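Local coordinates for host-nuclease inhibitor protein Gam, putative (Desulfovibrio vulgaris, PDB 2P2U) that probably binds double-stranded DNA and is a putative host-nuclease inhibitor of the phage Mu Gam-like family, at residues 25-28 against 29-33; 37-40 against 41-45. All coordinates share one frame; numbering follows the deposited sequence.

Contact 1: 25-28 against 29-33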
# COMPACT_ATOMS: atom_id res chain seq x y z
N ILE A 25 0.73 -32.92 -2.86
CA ILE A 25 0.96 -31.50 -3.06
C ILE A 25 -0.21 -30.93 -3.86
O ILE A 25 -0.89 -30.05 -3.37
CB ILE A 25 2.35 -31.19 -3.72
CG1 ILE A 25 3.49 -31.24 -2.69
CG2 ILE A 25 2.32 -29.90 -4.47
CD1 ILE A 25 4.84 -31.70 -3.24
N ALA A 26 -0.49 -31.45 -5.06
CA ALA A 26 -1.50 -30.85 -5.93
C ALA A 26 -2.87 -31.00 -5.34
O ALA A 26 -3.80 -30.35 -5.82
CB ALA A 26 -1.46 -31.41 -7.33
N THR A 27 -3.01 -31.83 -4.30
CA THR A 27 -4.28 -31.96 -3.55
C THR A 27 -4.49 -30.83 -2.46
O THR A 27 -5.59 -30.24 -2.36
CB THR A 27 -4.41 -33.40 -3.01
OG1 THR A 27 -4.97 -34.19 -4.05
CG2 THR A 27 -5.31 -33.53 -1.75
N ILE A 28 -3.42 -30.59 -1.69
CA ILE A 28 -3.23 -29.42 -0.84
C ILE A 28 -3.44 -28.10 -1.57
O ILE A 28 -4.20 -27.27 -1.09
CB ILE A 28 -1.79 -29.38 -0.23
CG1 ILE A 28 -1.34 -30.75 0.25
CG2 ILE A 28 -1.72 -28.38 0.92
CD1 ILE A 28 -2.17 -31.33 1.38
N ASP A 29 -2.76 -27.88 -2.70
CA ASP A 29 -2.96 -26.66 -3.48
C ASP A 29 -4.45 -26.47 -3.79
O ASP A 29 -4.96 -25.36 -3.84
CB ASP A 29 -2.22 -26.70 -4.83
CG ASP A 29 -0.79 -26.19 -4.74
OD1 ASP A 29 -0.11 -26.35 -3.71
OD2 ASP A 29 -0.32 -25.65 -5.77
N ARG A 30 -5.12 -27.59 -4.03
CA ARG A 30 -6.51 -27.54 -4.46
C ARG A 30 -7.40 -27.31 -3.24
O ARG A 30 -8.38 -26.61 -3.34
CB ARG A 30 -6.87 -28.83 -5.18
CG ARG A 30 -7.53 -28.66 -6.53
CD ARG A 30 -7.96 -30.05 -7.13
NE ARG A 30 -6.93 -30.62 -8.00
CZ ARG A 30 -6.22 -31.68 -7.69
NH1 ARG A 30 -6.42 -32.32 -6.52
NH2 ARG A 30 -5.29 -32.10 -8.54
N LYS A 31 -7.04 -27.92 -2.11
CA LYS A 31 -7.68 -27.71 -0.82
C LYS A 31 -7.44 -26.27 -0.28
O LYS A 31 -8.36 -25.44 -0.30
CB LYS A 31 -7.18 -28.75 0.18
CG LYS A 31 -8.31 -29.49 0.95
CD LYS A 31 -8.89 -30.77 0.19
CE LYS A 31 -8.83 -32.12 1.07
NZ LYS A 31 -7.44 -32.68 1.53
N VAL A 32 -6.23 -25.97 0.22
CA VAL A 32 -5.86 -24.58 0.55
C VAL A 32 -6.59 -23.57 -0.33
O VAL A 32 -7.52 -22.94 0.15
CB VAL A 32 -4.33 -24.34 0.51
CG1 VAL A 32 -4.00 -22.90 0.22
CG2 VAL A 32 -3.71 -24.75 1.77
N GLY A 33 -6.21 -23.44 -1.60
CA GLY A 33 -6.82 -22.49 -2.55
C GLY A 33 -8.34 -22.46 -2.59
O GLY A 33 -8.92 -21.69 -3.32
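Ile28 and Val32, one helical turn apart, meet on the tightly packed side of this piece of helix 15-74, where Ile25, Ala26 and Ile28 are buried; CG2 of Ile28 lies 4.2 Å from CG2 of Val32. The backbone is bonded in the i to i+4 pattern. The bond from Asp29 N to Ile25 O (2.9 Å) is almost straight at 171°, while Val32 N reaches Ile28 O only weakly. Lys31 N bonds to Thr27 O at 2.7 Å.

The solvent side is held more loosely. Arg30 bends at chi3 (-93°), which folds its guanidinium back over the preceding turn until one face lies across Ala26 O, the oxygen sitting 3.2 Å above the centre of the plane. At the edge of the same group NH1 gives a weak, bent hydrogen bond to Thr27 OG1 (3.4 Å), which also bonds weakly to Ala23 O. Lys31 runs alongside Thr27 in the same direction, its NZ 4.0 Å from Thr27 CG2, and it also packs on Leu57 of the second subunit.

Asp29 OD1 forms a salt bridge with Arg61 NE of the second subunit. That subunit also packs Leu64 on Ile25 and Leu57 on Ile28, so the apolar side belongs to a helix-helix interface between chains, while Ile161 of strand 149-161 touches Ile25, Ala26 and Asp29.

Contact 2: 37-40 against 41-45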
# COMPACT_ATOMS: atom_id res chain seq x y z
N ALA A 37 -11.17 -19.51 -0.55
CA ALA A 37 -12.26 -19.00 -1.37
C ALA A 37 -13.35 -18.73 -0.37
O ALA A 37 -14.06 -17.74 -0.48
CB ALA A 37 -12.71 -20.06 -2.40
N GLN A 38 -13.44 -19.61 0.61
CA GLN A 38 -14.42 -19.50 1.68
C GLN A 38 -14.21 -18.30 2.61
O GLN A 38 -15.16 -17.76 3.18
CB GLN A 38 -14.36 -20.76 2.52
CG GLN A 38 -15.00 -21.90 1.82
CD GLN A 38 -15.34 -22.98 2.79
OE1 GLN A 38 -15.55 -22.71 3.98
NE2 GLN A 38 -15.38 -24.22 2.30
N MSE A 39 -12.96 -17.92 2.79
CA MSE A 39 -12.61 -16.81 3.63
C MSE A 39 -13.06 -15.54 2.90
O MSE A 39 -13.71 -14.68 3.51
CB MSE A 39 -11.10 -16.83 3.90
CG MSE A 39 -10.56 -15.68 4.66
SE MSE A 39 -8.61 -15.61 4.51
CE MSE A 39 -8.21 -14.59 2.86
N ASN A 40 -12.73 -15.44 1.61
CA ASN A 40 -13.11 -14.32 0.77
C ASN A 40 -14.61 -14.27 0.43
O ASN A 40 -15.08 -13.36 -0.27
CB ASN A 40 -12.29 -14.34 -0.51
CG ASN A 40 -10.85 -13.97 -0.28
OD1 ASN A 40 -10.35 -13.97 0.84
ND2 ASN A 40 -10.16 -13.64 -1.35
N GLU A 41 -15.35 -15.27 0.89
CA GLU A 41 -16.80 -15.23 0.84
C GLU A 41 -17.35 -14.75 2.19
O GLU A 41 -18.42 -14.15 2.27
CB GLU A 41 -17.34 -16.61 0.47
CG GLU A 41 -18.85 -16.87 0.76
CD GLU A 41 -19.35 -18.16 0.10
OE1 GLU A 41 -20.20 -18.06 -0.82
OE2 GLU A 41 -18.89 -19.27 0.47
N ALA A 42 -16.61 -15.04 3.27
CA ALA A 42 -17.00 -14.64 4.61
C ALA A 42 -16.74 -13.14 4.80
O ALA A 42 -17.58 -12.41 5.36
CB ALA A 42 -16.26 -15.48 5.65
N ILE A 43 -15.57 -12.72 4.31
CA ILE A 43 -15.12 -11.34 4.26
C ILE A 43 -15.91 -10.55 3.23
O ILE A 43 -16.19 -9.37 3.40
CB ILE A 43 -13.64 -11.31 3.89
CG1 ILE A 43 -12.82 -11.56 5.14
CG2 ILE A 43 -13.23 -10.02 3.18
CD1 ILE A 43 -11.42 -11.97 4.81
N ASP A 44 -16.27 -11.19 2.15
CA ASP A 44 -17.03 -10.48 1.16
C ASP A 44 -18.34 -10.13 1.76
O ASP A 44 -18.78 -9.01 1.62
CB ASP A 44 -17.20 -11.32 -0.11
CG ASP A 44 -16.35 -10.79 -1.26
OD1 ASP A 44 -15.33 -10.08 -0.98
OD2 ASP A 44 -16.73 -11.08 -2.43
N ALA A 45 -18.94 -11.09 2.46
CA ALA A 45 -20.26 -10.94 3.04
C ALA A 45 -20.26 -9.90 4.18
O ALA A 45 -21.22 -9.12 4.34
CB ALA A 45 -20.76 -12.28 3.55
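Met39, a selenomethionine, and Ile43 supply the apolar part of this turn of helix 15-74. They lie side by side and point the same way, CG of Met39 resting 3.8 Å from CD1 of Ile43. With CG anti to the backbone N (chi1 175°) and beside the carbonyl carbon, it is this atom of Met39 that is brought to Ile43, and the end of the chain lies farther off.

The hydrogen bonds are all of the backbone and uneven in quality. Ile43 N meets Met39 O at 2.8 Å and 172°, joining the backbones of the same two residues. One residue back the pattern is shared: Ala42 N divides weakly between Gln38 O (3.1 Å) and Met39 O (2.9 Å), and Glu41 N also reaches Gln38 O weakly at 3.4 Å. The turn is thus irregular, mixing weak i+3 and i+4 bonds.

Van der Waals contact with main-chain oxygens completes the account, as where Ala42 CB lies 3.4 Å from Met39 O. The chemistry implies an amphipathic turn: Met39, Ala42 and Ile43 pack on Ala50, Ala46 and Ile43 of the second subunit, while Gln38, Asn40, Glu41 and Asp44 are exposed.

Overall arrangement
Contacts 1 and 2 succeed each other along helix 15-74, their centres about 18 Å apart and both on the same side of the chain's centre, with no touch between them beyond chain continuity. Contact 1 lies about 30 Å from that centre and contact 2 about 21 Å, measured between centres, so the pair marks a path inward along one long rod. Each offers apolar side chains to the second subunit, but contact 1 adds an intersubunit salt bridge and meets strand 149-161, whereas contact 2 meets its own counterpart through a like pair of isoleucines. Both thus place apolar side chains of helix 15-74 against the second subunit.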